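Local coordinates for sortase family protein (Clostridium perfringens, PDB 6IXZ) that is a class C sortase, probably a membrane-bound cysteine transpeptidase that joins pilin subunits through an acyl-thioester intermediate, at residues S12-K17 / H134-D139; N34-D39 / N47-Y52; K86-L91 / K117-I122; T171-G176 / E180-R185. All coordinates share one frame; numbering follows the deposited sequence.

Contact 1: residues S12-K17 / H134-D139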
loop_
_atom_site.group_PDB
_atom_site.type_symbol
_atom_site.label_atom_id
_atom_site.label_comp_id
_atom_site.label_asym_id
_atom_site.label_seq_id
_atom_site.Cartn_x
_atom_site.Cartn_y
_atom_site.Cartn_z
ATOM N N SER A 12 -9.754 -2.560 -13.515
ATOM C CA SER A 12 -10.028 -2.160 -14.903
ATOM C C SER A 12 -10.363 -0.677 -15.040
ATOM O O SER A 12 -9.772 0.025 -15.853
ATOM C CB SER A 12 -11.182 -2.995 -15.477
ATOM O OG SER A 12 -11.414 -2.660 -16.833
ATOM N N ASP A 13 -11.333 -0.224 -14.248
ATOM C CA ASP A 13 -11.695 1.182 -14.149
ATOM C C ASP A 13 -10.478 2.071 -13.946
ATOM O O ASP A 13 -10.372 3.137 -14.551
ATOM C CB ASP A 13 -12.605 1.394 -12.930
ATOM C CG ASP A 13 -13.996 0.908 -13.154
ATOM O OD1 ASP A 13 -14.821 1.024 -12.218
ATOM O OD2 ASP A 13 -14.268 0.449 -14.275
ATOM N N TYR A 14 -9.655 1.708 -12.962
ATOM C CA TYR A 14 -8.504 2.516 -12.589
ATOM C C TYR A 14 -7.560 2.673 -13.776
ATOM O O TYR A 14 -7.082 3.766 -14.051
ATOM C CB TYR A 14 -7.729 1.881 -11.434
ATOM C CG TYR A 14 -6.312 2.402 -11.344
ATOM C CD1 TYR A 14 -6.044 3.599 -10.697
ATOM C CD2 TYR A 14 -5.264 1.747 -11.979
ATOM C CE1 TYR A 14 -4.769 4.139 -10.682
ATOM C CE2 TYR A 14 -3.989 2.273 -11.972
ATOM C CZ TYR A 14 -3.750 3.484 -11.334
ATOM O OH TYR A 14 -2.471 3.984 -11.286
ATOM N N THR A 15 -7.296 1.577 -14.475
ATOM C CA THR A 15 -6.378 1.613 -15.609
ATOM C C THR A 15 -6.929 2.504 -16.734
ATOM O O THR A 15 -6.295 3.470 -17.152
ATOM C CB THR A 15 -6.117 0.200 -16.139
ATOM O OG1 THR A 15 -5.572 -0.614 -15.090
ATOM C CG2 THR A 15 -5.139 0.235 -17.309
ATOM N N GLU A 16 -8.152 2.251 -17.169
ATOM C CA GLU A 16 -8.727 3.116 -18.187
ATOM C C GLU A 16 -8.548 4.571 -17.783
ATOM O O GLU A 16 -8.204 5.403 -18.614
ATOM C CB GLU A 16 -10.213 2.829 -18.414
ATOM C CG GLU A 16 -10.732 3.424 -19.720
ATOM C CD GLU A 16 -12.164 3.924 -19.628
ATOM O OE1 GLU A 16 -12.474 4.956 -20.264
ATOM O OE2 GLU A 16 -12.985 3.274 -18.943
ATOM N N LYS A 17 -8.843 4.873 -16.521
ATOM C CA LYS A 17 -9.030 6.247 -16.070
ATOM C C LYS A 17 -7.694 6.977 -15.930
ATOM O O LYS A 17 -7.573 8.148 -16.306
ATOM C CB LYS A 17 -9.773 6.274 -14.737
ATOM C CG LYS A 17 -9.574 7.561 -13.953
ATOM C CD LYS A 17 -10.372 7.580 -12.658
ATOM C CE LYS A 17 -9.874 8.678 -11.723
ATOM N NZ LYS A 17 -10.819 8.967 -10.606
ATOM N N HIS A 134 1.804 -0.869 -8.962
ATOM C CA HIS A 134 1.456 -0.088 -10.143
ATOM C C HIS A 134 0.596 1.089 -9.746
ATOM O O HIS A 134 -0.598 0.920 -9.527
ATOM C CB HIS A 134 0.692 -0.997 -11.107
ATOM C CG HIS A 134 1.540 -2.086 -11.668
ATOM N ND1 HIS A 134 2.584 -1.822 -12.522
ATOM C CD2 HIS A 134 1.638 -3.395 -11.352
ATOM C CE1 HIS A 134 3.199 -2.949 -12.821
ATOM N NE2 HIS A 134 2.653 -3.916 -12.114
ATOM N N ILE A 135 1.217 2.253 -9.526
ATOM C CA ILE A 135 0.589 3.329 -8.764
ATOM C C ILE A 135 0.808 4.639 -9.520
ATOM O O ILE A 135 1.947 5.015 -9.785
ATOM C CB ILE A 135 1.226 3.456 -7.372
ATOM C CG1 ILE A 135 1.077 2.137 -6.592
ATOM C CG2 ILE A 135 0.659 4.656 -6.626
ATOM C CD1 ILE A 135 -0.224 1.972 -5.850
ATOM N N LEU A 136 -0.275 5.251 -9.989
ATOM C CA LEU A 136 -0.194 6.479 -10.784
ATOM C C LEU A 136 0.900 6.385 -11.857
ATOM O O LEU A 136 1.750 7.275 -11.976
ATOM C CB LEU A 136 0.036 7.694 -9.871
ATOM C CG LEU A 136 -1.160 8.201 -9.054
ATOM C CD1 LEU A 136 -2.251 7.157 -8.905
ATOM C CD2 LEU A 136 -0.725 8.697 -7.693
ATOM N N LYS A 137 0.876 5.299 -12.620
ATOM C CA LYS A 137 1.759 5.121 -13.784
ATOM C C LYS A 137 3.191 4.725 -13.431
ATOM O O LYS A 137 3.990 4.426 -14.313
ATOM C CB LYS A 137 1.784 6.382 -14.649
ATOM C CG LYS A 137 0.421 6.801 -15.148
ATOM C CD LYS A 137 -0.037 5.897 -16.273
ATOM C CE LYS A 137 0.471 6.388 -17.617
ATOM N NZ LYS A 137 -0.027 5.521 -18.723
ATOM N N LYS A 138 3.497 4.674 -12.140
ATOM C CA LYS A 138 4.777 4.155 -11.693
ATOM C C LYS A 138 4.717 2.656 -11.542
ATOM O O LYS A 138 3.731 2.103 -11.038
ATOM C CB LYS A 138 5.190 4.797 -10.373
ATOM C CG LYS A 138 5.532 6.275 -10.491
ATOM C CD LYS A 138 6.310 6.751 -9.278
ATOM C CE LYS A 138 7.811 6.712 -9.521
ATOM N NZ LYS A 138 8.327 8.012 -10.049
ATOM N N ASP A 139 5.754 2.000 -12.056
ATOM C CA ASP A 139 5.986 0.596 -11.811
ATOM C C ASP A 139 7.073 0.468 -10.753
ATOM O O ASP A 139 8.200 0.933 -10.966
ATOM C CB ASP A 139 6.453 -0.078 -13.096
ATOM C CG ASP A 139 5.364 -0.147 -14.158
ATOM O OD1 ASP A 139 4.155 -0.071 -13.831
ATOM O OD2 ASP A 139 5.729 -0.362 -15.323
#
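Tyr14 of helix 5-18 reaches Leu136 in the tight turn between strands 130-135 and 138-150. Leu136 N donates a weak, bent hydrogen bond to Tyr14 OH over 2.8 Å, with an N-H...O angle of 124°. The amide lies at the edge of the phenol ring, near its plane. Leu136 CD1 also comes within 4.0 Å of Tyr14 OH. The phenol therefore meets a polar amide and an apolar methyl at its outer end. Tyr14 CG stands anti to the backbone N (chi1 160°), which sends the ring from the helix out to the turn.

The turn is a type I' beta turn from Ile135 to Lys138. It is closed by backbone bonds in both directions between these two residues. Beside it, His134 ND1 donates to Asp139 OD1 over 2.7 Å. The acceptor lies in the imidazole plane, but the nitrogen stands above the carboxylate plane. His134 NE2 bonds to Glu65, and its ring stacks on Tyr63. Leu136 also packs on Leu29, Ile30 and Ile33 of helix 23-41.

The contact joins the N-terminal helix to the hairpin end mainly through the Tyr14 side chain. It is small: one weak bond plus light apolar contact at the phenol's outer end.

Contact 2: residues N34-D39 / N47-Y52; sequences NKYNYD and NQLPDY
The Tyr36 ring carries Leu49 CD2 over one face. The methyl is 3.9 Å from the ring centroid and 22° off the normal, a CH-pi contact displaced toward the rim. It lies closest to the phenol end, with Leu49 CD2 3.6 Å from Tyr36 CZ. Pro50 approaches the same ring obliquely, nearer its root. Pro50 CD is 3.5 Å from Tyr36 CD1, and Pro50 CG also touches that carbon. The two neighbours thus share the length of the ring, and each crosses the tyrosine side chain at about a right angle.

With chi1 at 171°, Tyr36 extends away from its backbone N on helix 23-41. This lays the ring against the returning loop. Leu49 CG takes the place beside its own backbone N, from which CD2 reaches the aromatic face.

Just before the leucine, Gln48 OE1 accepts a bond from Leu49 N over 2.7 Å. The amide meets a lone pair in the carbonyl plane, which ties the glutamine side chain back to the loop. Leu49 packs further on Ile55.

The loop following helix 23-41 is thus folded back on that helix by aliphatic packing against an aromatic ring. Dispersion and CH-pi attraction carry the contact across these segments.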
loop_
_atom_site.group_PDB
_atom_site.type_symbol
_atom_site.label_atom_id
_atom_site.label_comp_id
_atom_site.label_asym_id
_atom_site.label_seq_id
_atom_site.Cartn_x
_atom_site.Cartn_y
_atom_site.Cartn_z
ATOM N N ASN A 34 4.963 13.495 -3.513
ATOM C CA ASN A 34 6.355 13.457 -3.124
ATOM C C ASN A 34 6.613 14.471 -2.006
ATOM O O ASN A 34 7.225 14.124 -1.002
ATOM C CB ASN A 34 7.273 13.682 -4.343
ATOM C CG ASN A 34 7.577 12.395 -5.076
ATOM O OD1 ASN A 34 7.418 11.313 -4.517
ATOM N ND2 ASN A 34 8.020 12.500 -6.331
ATOM N N LYS A 35 5.983 15.649 -2.102
ATOM C CA LYS A 35 6.088 16.705 -1.072
ATOM C C LYS A 35 5.494 16.258 0.248
ATOM O O LYS A 35 6.062 16.483 1.317
ATOM C CB LYS A 35 5.326 17.955 -1.506
ATOM C CG LYS A 35 6.202 19.150 -1.802
ATOM C CD LYS A 35 5.464 20.455 -1.539
ATOM C CE LYS A 35 6.439 21.612 -1.380
ATOM N NZ LYS A 35 5.851 22.921 -1.785
ATOM N N TYR A 36 4.308 15.676 0.168
ATOM C CA TYR A 36 3.636 15.130 1.337
ATOM C C TYR A 36 4.502 14.126 2.096
ATOM O O TYR A 36 4.817 14.334 3.268
ATOM C CB TYR A 36 2.328 14.462 0.908
ATOM C CG TYR A 36 1.685 13.696 2.026
ATOM C CD1 TYR A 36 1.115 14.364 3.101
ATOM C CD2 TYR A 36 1.832 12.311 2.117
ATOM C CE1 TYR A 36 0.564 13.661 4.159
ATOM C CE2 TYR A 36 1.284 11.597 3.170
ATOM C CZ TYR A 36 0.649 12.274 4.185
ATOM O OH TYR A 36 0.114 11.557 5.227
ATOM N N ASN A 37 5.019 13.129 1.381
ATOM C CA ASN A 37 5.900 12.098 1.978
ATOM C C ASN A 37 7.139 12.694 2.666
ATOM O O ASN A 37 7.621 12.167 3.666
ATOM C CB ASN A 37 6.359 11.087 0.895
ATOM C CG ASN A 37 5.285 10.066 0.534
ATOM O OD1 ASN A 37 4.251 9.958 1.197
ATOM N ND2 ASN A 37 5.549 9.278 -0.491
ATOM N N TYR A 38 7.722 13.706 2.041
ATOM C CA TYR A 38 8.882 14.412 2.603
ATOM C C TYR A 38 8.445 15.169 3.847
ATOM O O TYR A 38 9.066 15.069 4.908
ATOM C CB TYR A 38 9.466 15.376 1.558
ATOM C CG TYR A 38 10.498 16.371 2.084
ATOM C CD1 TYR A 38 10.103 17.576 2.650
ATOM C CD2 TYR A 38 11.868 16.133 1.939
ATOM C CE1 TYR A 38 11.037 18.495 3.114
ATOM C CE2 TYR A 38 12.807 17.043 2.416
ATOM C CZ TYR A 38 12.383 18.220 2.996
ATOM O OH TYR A 38 13.303 19.137 3.442
ATOM N N ASP A 39 7.340 15.897 3.726
ATOM C CA ASP A 39 6.771 16.587 4.873
ATOM C C ASP A 39 6.444 15.612 5.966
ATOM O O ASP A 39 6.487 15.977 7.138
ATOM C CB ASP A 39 5.496 17.340 4.505
ATOM C CG ASP A 39 5.771 18.649 3.802
ATOM O OD1 ASP A 39 6.942 19.066 3.746
ATOM O OD2 ASP A 39 4.807 19.237 3.263
ATOM N N ASN A 47 -2.595 15.389 10.353
ATOM C CA ASN A 47 -3.060 14.003 10.363
ATOM C C ASN A 47 -4.231 13.794 9.402
ATOM O O ASN A 47 -5.286 13.256 9.751
ATOM C CB ASN A 47 -3.361 13.547 11.785
ATOM C CG ASN A 47 -2.097 13.418 12.618
ATOM O OD1 ASN A 47 -1.157 12.717 12.232
ATOM N ND2 ASN A 47 -2.024 14.176 13.707
ATOM N N GLN A 48 -3.989 14.215 8.167
ATOM C CA GLN A 48 -4.883 14.004 7.049
ATOM C C GLN A 48 -4.082 14.465 5.838
ATOM O O GLN A 48 -3.108 15.196 5.991
ATOM C CB GLN A 48 -6.160 14.833 7.209
ATOM C CG GLN A 48 -6.931 15.075 5.917
ATOM C CD GLN A 48 -7.618 13.829 5.363
ATOM O OE1 GLN A 48 -7.005 13.018 4.638
ATOM N NE2 GLN A 48 -8.923 13.719 5.623
ATOM N N LEU A 49 -4.425 13.966 4.656
ATOM C CA LEU A 49 -3.740 14.396 3.444
ATOM C C LEU A 49 -4.093 15.853 3.196
ATOM O O LEU A 49 -5.211 16.279 3.495
ATOM C CB LEU A 49 -4.162 13.544 2.240
ATOM C CG LEU A 49 -3.892 12.049 2.328
ATOM C CD1 LEU A 49 -4.474 11.347 1.120
ATOM C CD2 LEU A 49 -2.399 11.790 2.421
ATOM N N PRO A 50 -3.145 16.622 2.644
ATOM C CA PRO A 50 -3.434 18.011 2.299
ATOM C C PRO A 50 -4.498 18.129 1.216
ATOM O O PRO A 50 -4.648 17.230 0.390
ATOM C CB PRO A 50 -2.086 18.541 1.807
ATOM C CG PRO A 50 -1.067 17.673 2.471
ATOM C CD PRO A 50 -1.704 16.320 2.563
ATOM N N ASP A 51 -5.232 19.236 1.230
ATOM C CA ASP A 51 -6.482 19.355 0.473
ATOM C C ASP A 51 -6.264 19.133 -1.020
ATOM O O ASP A 51 -7.055 18.441 -1.682
ATOM C CB ASP A 51 -7.105 20.739 0.702
ATOM C CG ASP A 51 -7.534 20.954 2.145
ATOM O OD1 ASP A 51 -7.981 19.972 2.783
ATOM O OD2 ASP A 51 -7.410 22.096 2.646
ATOM N N TYR A 52 -5.178 19.705 -1.540
ATOM C CA TYR A 52 -4.968 19.778 -2.988
ATOM C C TYR A 52 -4.597 18.460 -3.675
ATOM O O TYR A 52 -4.664 18.382 -4.906
ATOM C CB TYR A 52 -3.914 20.831 -3.331
ATOM C CG TYR A 52 -2.621 20.676 -2.577
ATOM C CD1 TYR A 52 -1.627 19.818 -3.029
ATOM C CD2 TYR A 52 -2.378 21.414 -1.427
ATOM C CE1 TYR A 52 -0.418 19.719 -2.364
ATOM C CE2 TYR A 52 -1.175 21.323 -0.756
ATOM C CZ TYR A 52 -0.200 20.476 -1.227
ATOM O OH TYR A 52 0.982 20.360 -0.535
#

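Contact 3: residues K86-L91 / K117-I122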
loop_
_atom_site.group_PDB
_atom_site.type_symbol
_atom_site.label_atom_id
_atom_site.label_comp_id
_atom_site.label_asym_id
_atom_site.label_seq_id
_atom_site.Cartn_x
_atom_site.Cartn_y
_atom_site.Cartn_z
ATOM N N LYS A 86 -13.785 -3.462 1.305
ATOM C CA LYS A 86 -13.553 -3.568 -0.155
ATOM C C LYS A 86 -12.185 -4.153 -0.560
ATOM O O LYS A 86 -12.031 -4.762 -1.641
ATOM C CB LYS A 86 -13.658 -2.188 -0.808
ATOM C CG LYS A 86 -15.013 -1.518 -0.688
ATOM C CD LYS A 86 -15.071 -0.332 -1.647
ATOM C CE LYS A 86 -15.771 0.864 -1.050
ATOM N NZ LYS A 86 -15.058 2.114 -1.437
ATOM N N GLY A 87 -11.151 -3.778 0.166
ATOM C CA GLY A 87 -9.799 -4.205 -0.217
ATOM C C GLY A 87 -8.681 -3.542 0.566
ATOM O O GLY A 87 -8.858 -3.061 1.695
ATOM N N VAL A 88 -7.490 -3.664 0.000
ATOM C CA VAL A 88 -6.251 -3.220 0.614
ATOM C C VAL A 88 -6.235 -1.716 0.634
ATOM O O VAL A 88 -6.549 -1.080 -0.382
ATOM C CB VAL A 88 -5.045 -3.663 -0.240
ATOM C CG1 VAL A 88 -3.734 -3.183 0.405
ATOM C CG2 VAL A 88 -5.052 -5.152 -0.397
ATOM N N GLY A 89 -5.820 -1.173 1.774
ATOM C CA GLY A 89 -5.792 0.239 2.016
ATOM C C GLY A 89 -4.450 0.702 2.541
ATOM O O GLY A 89 -3.847 0.052 3.400
ATOM N N VAL A 90 -4.012 1.862 2.053
ATOM C CA VAL A 90 -2.834 2.546 2.600
ATOM C C VAL A 90 -3.155 3.049 4.015
ATOM O O VAL A 90 -4.140 3.764 4.211
ATOM C CB VAL A 90 -2.386 3.749 1.731
ATOM C CG1 VAL A 90 -1.153 4.416 2.336
ATOM C CG2 VAL A 90 -2.128 3.352 0.285
ATOM N N LEU A 91 -2.305 2.707 4.982
ATOM C CA LEU A 91 -2.539 3.093 6.373
ATOM C C LEU A 91 -2.268 4.595 6.618
ATOM O O LEU A 91 -1.231 5.141 6.215
ATOM C CB LEU A 91 -1.661 2.232 7.288
ATOM C CG LEU A 91 -1.787 2.546 8.759
ATOM C CD1 LEU A 91 -3.220 2.336 9.224
ATOM C CD2 LEU A 91 -0.794 1.751 9.582
ATOM N N LYS A 117 -9.749 -13.447 0.357
ATOM C CA LYS A 117 -8.441 -13.876 0.854
ATOM C C LYS A 117 -7.490 -12.698 0.995
ATOM O O LYS A 117 -6.711 -12.618 1.959
ATOM C CB LYS A 117 -7.825 -14.927 -0.071
ATOM C CG LYS A 117 -8.374 -16.331 0.171
ATOM C CD LYS A 117 -7.720 -17.373 -0.721
ATOM C CE LYS A 117 -6.202 -17.352 -0.623
ATOM N NZ LYS A 117 -5.596 -18.630 -1.097
ATOM N N LEU A 118 -7.571 -11.772 0.043
ATOM C CA LEU A 118 -6.707 -10.572 0.022
ATOM C C LEU A 118 -5.228 -10.895 0.268
ATOM O O LEU A 118 -4.554 -11.369 -0.654
ATOM C CB LEU A 118 -7.223 -9.492 0.991
ATOM C CG LEU A 118 -8.639 -8.948 0.722
ATOM C CD1 LEU A 118 -8.969 -7.784 1.656
ATOM C CD2 LEU A 118 -8.813 -8.512 -0.701
ATOM N N PHE A 119 -4.679 -10.528 1.430
ATOM C CA PHE A 119 -3.256 -10.751 1.696
ATOM C C PHE A 119 -3.008 -11.983 2.550
ATOM O O PHE A 119 -1.914 -12.126 3.135
ATOM C CB PHE A 119 -2.596 -9.562 2.400
ATOM C CG PHE A 119 -2.214 -8.426 1.504
ATOM C CD1 PHE A 119 -2.184 -8.562 0.127
ATOM C CD2 PHE A 119 -1.715 -7.259 2.065
ATOM C CE1 PHE A 119 -1.805 -7.504 -0.674
ATOM C CE2 PHE A 119 -1.359 -6.183 1.273
ATOM C CZ PHE A 119 -1.366 -6.319 -0.105
ATOM N N THR A 120 -4.005 -12.855 2.659
ATOM C CA THR A 120 -3.866 -14.056 3.503
ATOM C C THR A 120 -2.608 -14.873 3.216
ATOM O O THR A 120 -1.844 -15.193 4.133
ATOM C CB THR A 120 -5.113 -14.948 3.412
ATOM O OG1 THR A 120 -6.223 -14.271 4.042
ATOM C CG2 THR A 120 -4.882 -16.308 4.088
ATOM N N ASP A 121 -2.326 -15.108 1.938
ATOM C CA ASP A 121 -1.211 -15.958 1.568
ATOM C C ASP A 121 0.183 -15.300 1.683
ATOM O O ASP A 121 1.189 -15.926 1.315
ATOM C CB ASP A 121 -1.434 -16.489 0.152
ATOM C CG ASP A 121 -2.527 -17.552 0.102
ATOM O OD1 ASP A 121 -2.880 -18.114 1.165
ATOM O OD2 ASP A 121 -3.062 -17.813 -0.977
ATOM N N ILE A 122 0.269 -14.055 2.174
ATOM C CA ILE A 122 1.590 -13.455 2.410
ATOM C C ILE A 122 2.311 -14.159 3.532
ATOM O O ILE A 122 3.526 -14.043 3.636
ATOM C CB ILE A 122 1.610 -11.922 2.646
ATOM C CG1 ILE A 122 1.035 -11.549 4.023
ATOM C CG2 ILE A 122 0.923 -11.224 1.486
ATOM C CD1 ILE A 122 1.151 -10.078 4.346
#
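Val88 puts both methyls against the ring of Phe119. CG2 lies over one face, 4.1 Å from the ring centroid and 20° off the normal. This CH-pi contact is offset toward the rim, with Val88 CG2 3.9 Å from Phe119 CZ. The other methyl, Val88 CG1, is 3.9 Å from Phe119 CE2. The valine chi1 of 180° sets CG1 anti to the backbone N and CG2 anti to the carbonyl carbon. Both branches can then face the ring. Phe119 holds CG anti to its carbonyl carbon (chi1 -80°), and the two side chains cross at about a right angle.

Leu118 meets the backbone instead. Its CD1 is 4.1 Å from Gly87 CA, where the chain leaves helix 81-86. Leu118 and Phe119 are the central residues of a type II' beta turn from Lys117 to Thr120, and both side chains point toward the 86-91 segment. Lys117 NZ forms a salt bridge with Asp121 OD2 over 2.7 Å.

Leu118 also packs on Leu73, and Phe119 on Ala109, Leu169 and Thr171. The contact belongs to the apolar interior of the sortase beta-barrel. It lies close to the predicted active site, with the Leu118 side chain about 6 Å from that of His110.

Contact 4: residues T171-G176 / E180-R185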
loop_
_atom_site.group_PDB
_atom_site.type_symbol
_atom_site.label_atom_id
_atom_site.label_comp_id
_atom_site.label_asym_id
_atom_site.label_seq_id
_atom_site.Cartn_x
_atom_site.Cartn_y
_atom_site.Cartn_z
ATOM N N THR A 171 -1.343 -8.040 7.038
ATOM C CA THR A 171 -2.604 -8.783 7.137
ATOM C C THR A 171 -2.931 -9.127 8.577
ATOM O O THR A 171 -2.022 -9.351 9.370
ATOM C CB THR A 171 -2.556 -10.087 6.334
ATOM O OG1 THR A 171 -3.866 -10.663 6.263
ATOM C CG2 THR A 171 -1.635 -11.061 6.949
ATOM N N CYS A 172 -4.200 -9.048 8.965
ATOM C CA CYS A 172 -4.608 -9.655 10.239
ATOM C C CYS A 172 -4.282 -11.153 10.273
ATOM O O CYS A 172 -4.228 -11.813 9.233
ATOM C CB CYS A 172 -6.090 -9.465 10.489
ATOM S SG CYS A 172 -6.567 -7.760 10.552
ATOM N N TYR A 173 -4.042 -11.673 11.473
ATOM C CA TYR A 173 -3.322 -12.928 11.653
ATOM C C TYR A 173 -3.594 -13.425 13.065
ATOM O O TYR A 173 -4.022 -12.643 13.907
ATOM C CB TYR A 173 -1.821 -12.707 11.432
ATOM C CG TYR A 173 -1.016 -13.984 11.333
ATOM C CD1 TYR A 173 -0.955 -14.703 10.152
ATOM C CD2 TYR A 173 -0.373 -14.496 12.442
ATOM C CE1 TYR A 173 -0.288 -15.916 10.088
ATOM C CE2 TYR A 173 0.338 -15.675 12.379
ATOM C CZ TYR A 173 0.391 -16.376 11.201
ATOM O OH TYR A 173 1.092 -17.562 11.166
ATOM N N PRO A 174 -3.580 -14.753 13.267
ATOM C CA PRO A 174 -3.672 -15.793 12.246
ATOM C C PRO A 174 -5.018 -15.831 11.544
ATOM O O PRO A 174 -5.957 -15.153 11.962
ATOM C CB PRO A 174 -3.457 -17.099 13.028
ATOM C CG PRO A 174 -3.748 -16.772 14.435
ATOM C CD PRO A 174 -3.443 -15.315 14.621
ATOM N N TYR A 175 -5.101 -16.653 10.499
ATOM C CA TYR A 175 -6.238 -16.631 9.591
ATOM C C TYR A 175 -7.546 -16.994 10.287
ATOM O O TYR A 175 -7.697 -18.097 10.780
ATOM C CB TYR A 175 -6.005 -17.582 8.419
ATOM C CG TYR A 175 -7.217 -17.718 7.526
ATOM C CD1 TYR A 175 -7.489 -16.774 6.537
ATOM C CD2 TYR A 175 -8.112 -18.767 7.696
ATOM C CE1 TYR A 175 -8.614 -16.874 5.738
ATOM C CE2 TYR A 175 -9.225 -18.892 6.889
ATOM C CZ TYR A 175 -9.474 -17.943 5.911
ATOM O OH TYR A 175 -10.581 -18.060 5.112
ATOM N N GLY A 176 -8.514 -16.085 10.252
ATOM C CA GLY A 176 -9.809 -16.321 10.868
ATOM C C GLY A 176 -9.888 -15.851 12.302
ATOM O O GLY A 176 -10.978 -15.817 12.878
ATOM N N GLU A 180 -3.620 -10.703 15.804
ATOM C CA GLU A 180 -2.376 -9.998 15.488
ATOM C C GLU A 180 -2.409 -9.416 14.073
ATOM O O GLU A 180 -3.422 -9.531 13.357
ATOM C CB GLU A 180 -1.177 -10.935 15.592
ATOM C CG GLU A 180 -1.450 -12.223 16.328
ATOM C CD GLU A 180 -0.739 -12.277 17.653
ATOM O OE1 GLU A 180 -0.917 -11.335 18.462
ATOM O OE2 GLU A 180 -0.010 -13.266 17.872
ATOM N N ARG A 181 -1.279 -8.808 13.707
ATOM C CA ARG A 181 -0.948 -8.396 12.340
ATOM C C ARG A 181 0.354 -9.060 11.947
ATOM O O ARG A 181 1.344 -8.937 12.670
ATOM C CB ARG A 181 -0.671 -6.901 12.280
ATOM C CG ARG A 181 -1.750 -5.983 12.798
ATOM C CD ARG A 181 -1.062 -4.746 13.364
ATOM N NE ARG A 181 -1.635 -3.535 12.809
ATOM C CZ ARG A 181 -1.209 -2.312 13.076
ATOM N NH1 ARG A 181 -0.167 -2.130 13.889
ATOM N NH2 ARG A 181 -1.801 -1.281 12.479
ATOM N N LEU A 182 0.343 -9.742 10.804
ATOM C CA LEU A 182 1.557 -10.199 10.133
ATOM C C LEU A 182 2.055 -9.135 9.169
ATOM O O LEU A 182 1.287 -8.594 8.365
ATOM C CB LEU A 182 1.263 -11.506 9.386
ATOM C CG LEU A 182 2.313 -12.015 8.388
ATOM C CD1 LEU A 182 3.556 -12.503 9.124
ATOM C CD2 LEU A 182 1.716 -13.155 7.580
ATOM N N LEU A 183 3.326 -8.782 9.314
ATOM C CA LEU A 183 3.951 -7.718 8.544
ATOM C C LEU A 183 4.944 -8.369 7.626
ATOM O O LEU A 183 5.745 -9.187 8.075
ATOM C CB LEU A 183 4.737 -6.774 9.463
ATOM C CG LEU A 183 3.936 -6.128 10.590
ATOM C CD1 LEU A 183 4.808 -5.157 11.375
ATOM C CD2 LEU A 183 2.703 -5.421 10.027
ATOM N N VAL A 184 4.912 -8.001 6.352
ATOM C CA VAL A 184 5.907 -8.495 5.387
ATOM C C VAL A 184 6.529 -7.287 4.708
ATOM O O VAL A 184 5.880 -6.649 3.869
ATOM C CB VAL A 184 5.251 -9.436 4.333
ATOM C CG1 VAL A 184 6.267 -9.885 3.298
ATOM C CG2 VAL A 184 4.627 -10.651 5.012
ATOM N N ARG A 185 7.774 -6.961 5.082
ATOM C CA ARG A 185 8.425 -5.739 4.628
ATOM C C ARG A 185 9.272 -6.027 3.420
ATOM O O ARG A 185 10.081 -6.965 3.431
ATOM C CB ARG A 185 9.360 -5.146 5.690
ATOM C CG ARG A 185 9.832 -3.744 5.342
ATOM C CD ARG A 185 10.757 -3.211 6.435
ATOM N NE ARG A 185 12.045 -3.901 6.419
ATOM C CZ ARG A 185 12.976 -3.801 7.375
ATOM N NH1 ARG A 185 12.746 -3.077 8.451
ATOM N NH2 ARG A 185 14.122 -4.461 7.256
#
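Tyr173 O accepts the shortest hydrogen bond between the two strands, from Glu180 N over 2.7 Å. It is nearly straight at 164°, although the donor is tilted from the carbonyl plane. The return bond of this antiparallel pair, Tyr173 N to Glu180 O, is weak. Thr171 and Leu182 form a second hydrogen-bonded pair. Thr171 N donates to Leu182 O over 3.0 Å, and Leu182 N to Thr171 O over 2.8 Å. Between them, Cys172 faces Arg181 as a non-hydrogen-bonded pair with their CA atoms 4.4 Å apart. Each of these CA atoms makes a CA-H...O contact with a carbonyl of the opposite strand.

Thr171, Tyr173, Glu180 and Leu182 share one face of the sheet. Leu182 CB is wedged between Thr171 CG2 at 3.8 Å and Tyr173 CG at 3.9 Å. Its approach to the tyrosine ring is oblique. A Tyr173 chi1 of -169° brings the root of its ring up to Leu182 CB. Pro174, after a cis peptide bond, sets CB over the centre of one tyrosine face, while its CD packs on Glu180 CG.

Cys172 and Arg181 project from the other face. Cys172, the predicted acyl-thioester residue, has its side chain about 3 Å from that of His110. This is consistent with the Cys-His-Arg site of sortases: Arg181 holds the family arginine's position, though its guanidinium does not touch the thiol here.

How the contacts relate
From the N terminus, helix 5-18 opens contact 1, which closes 117 residues later at the hairpin joining strands 130-135 and 138-150. Contacts 2 and 3 both nest inside that long loop, one after the other. Contact 2 closes a short loop by folding the chain back on helix 23-41. Contact 3 links the start of strand 88-90 to the loop before strand 130-135. Contact 4 follows in series and closes the hairpin of strands 165-173 and 180-188. Contacts 3 and 4 touch: Ile122 packs on Thr171 and Val184, and Thr120 on Tyr175. Contact 1 ties helix 5-18 to the sheet, contact 2 stays within the N-terminal part, and contacts 3 and 4 adjoin the predicted active site.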